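PDB 3OZM: putative mandelate racemase from Bordetella bronchiseptica, which probably acts on sugar acids (aldarates) as a magnesium-dependent member of the enolase superfamily, binding m-xylarate and L-lyxarate in its active site. Local coordinates for the interface of chains A and B. Residues are numbered along the deposited sequence; one frame, centred on the assembly and turned at random. Chains: chain A/B, Putative mandelate racemase.

The interface of chains A and B. Residues chain A 259, 263, 289, 292-293; chain B 292-293, 295-296.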
loop_
_atom_site.group_PDB
_atom_site.type_symbol
_atom_site.label_atom_id
_atom_site.label_comp_id
_atom_site.label_asym_id
_atom_site.label_seq_id
_atom_site.Cartn_x
_atom_site.Cartn_y
_atom_site.Cartn_z
ATOM N N ARG A 259 -2.447 9.169 6.378
ATOM C CA ARG A 259 -1.909 8.024 7.099
ATOM C C ARG A 259 -1.292 8.444 8.430
ATOM O O ARG A 259 -1.161 7.628 9.356
ATOM C CB ARG A 259 -0.864 7.297 6.241
ATOM C CG ARG A 259 0.433 8.062 6.061
ATOM C CD ARG A 259 1.321 7.394 4.998
ATOM N NE ARG A 259 0.793 7.633 3.657
ATOM C CZ ARG A 259 1.219 7.010 2.561
ATOM N NH1 ARG A 259 2.172 6.086 2.646
ATOM N NH2 ARG A 259 0.677 7.300 1.385
ATOM N N ASN A 263 -1.389 6.497 12.012
ATOM C CA ASN A 263 -0.148 6.080 12.639
ATOM C C ASN A 263 -0.090 6.514 14.105
ATOM O O ASN A 263 0.370 5.755 14.959
ATOM C CB ASN A 263 1.050 6.648 11.874
ATOM C CG ASN A 263 2.373 6.299 12.522
ATOM O OD1 ASN A 263 3.088 7.176 13.012
ATOM N ND2 ASN A 263 2.700 5.015 12.539
ATOM N N ALA A 289 -2.577 3.092 1.133
ATOM C CA ALA A 289 -1.484 3.070 2.101
ATOM C C ALA A 289 -1.958 2.796 3.528
ATOM O O ALA A 289 -1.307 2.073 4.282
ATOM C CB ALA A 289 -0.686 4.368 2.033
ATOM N N ALA A 292 -2.868 -0.874 3.933
ATOM C CA ALA A 292 -1.663 -1.682 4.081
ATOM C C ALA A 292 -1.068 -1.542 5.471
ATOM O O ALA A 292 -0.650 -2.537 6.081
ATOM C CB ALA A 292 -0.631 -1.298 3.043
ATOM N N SER A 293 -1.005 -0.306 5.959
ATOM C CA SER A 293 -0.458 -0.022 7.279
ATOM C C SER A 293 -1.277 -0.684 8.388
ATOM O O SER A 293 -0.714 -1.214 9.344
ATOM C CB SER A 293 -0.361 1.489 7.502
ATOM O OG SER A 293 0.534 2.072 6.563
ATOM N N ALA B 292 4.400 1.197 1.894
ATOM C CA ALA B 292 3.385 2.044 2.520
ATOM C C ALA B 292 3.527 2.080 4.031
ATOM O O ALA B 292 3.382 3.133 4.652
ATOM C CB ALA B 292 1.975 1.559 2.140
ATOM N N SER B 293 3.803 0.926 4.618
ATOM C CA SER B 293 3.953 0.834 6.064
ATOM C C SER B 293 5.191 1.594 6.553
ATOM O O SER B 293 5.178 2.184 7.632
ATOM C CB SER B 293 3.979 -0.627 6.514
ATOM O OG SER B 293 2.743 -1.252 6.212
ATOM N N ALA B 295 6.372 4.300 5.053
ATOM C CA ALA B 295 6.014 5.722 4.940
ATOM C C ALA B 295 5.131 6.177 6.105
ATOM O O ALA B 295 5.307 7.272 6.631
ATOM C CB ALA B 295 5.330 5.999 3.616
ATOM N N SER B 296 4.165 5.344 6.491
ATOM C CA SER B 296 3.320 5.646 7.641
ATOM C C SER B 296 4.136 5.910 8.901
ATOM O O SER B 296 3.761 6.741 9.722
ATOM C CB SER B 296 2.345 4.502 7.914
ATOM O OG SER B 296 1.302 4.507 6.960
HETATM O O HOH W 1 -1.009 4.593 9.027
#
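A:Ser293 and B:Ser296 meet tip to tip, hydroxyl against hydroxyl, with OG of A:Ser293 2.6 Å from OG of B:Ser296. The oxygen positions do not decide which is the donor. Each hydroxyl also faces the carbonyl one turn earlier in its own helix 284-296: OG of A:Ser293 donates to the backbone O of A:Ala289 at 2.9 Å, whereas OG of B:Ser296 is bonded weakly to the backbone O of B:Ala292. The A:Ser293 bond is bent, with a C=O...OG angle of 144° and the hydroxyl tilted 35° from the carbonyl plane. The torsion of A:Ser293 explains its double role: OG lies anti to its carbonyl carbon (chi1 -63°), where it can reach back to the preceding turn while facing chain B.

A water extends the polar chain. It lies 3.1 Å from OG of B:Ser296 and also 3.1 Å from the backbone O of A:Arg259, linking B:Ser296 to helix 258-267 as well as to helix 284-296 of chain A.

Van der Waals contacts flank the hydroxyl pair. The aliphatic stem of A:Arg259 runs alongside B:Ser296, its CD 3.7 Å from CA of that serine. A bend at the third torsion then turns the guanidinium aside, where NH1 touches the methyl CB of B:Ala295 at 3.3 Å. From within chain A, the methyl of A:Ala289 sits over one guanidinium face, offset toward the rim. Between the paired helices the small residues allow close approach: the methyl CB of B:Ala292 packs against CA of A:Ala289 at 3.8 Å, and the CB atoms of A:Ala292 and B:Ala292 meet at 4.0 Å.

The patch thus sets helices 258-267 and 284-296 of chain A against helix 284-296 of chain B. The Ala292 pair maps onto itself under the two-fold, placing it by the axis, while the other contacts recur with chains exchanged. Together they probably help hold two subunits as a dimer, although the crystal assembly alone does not prove that state in solution.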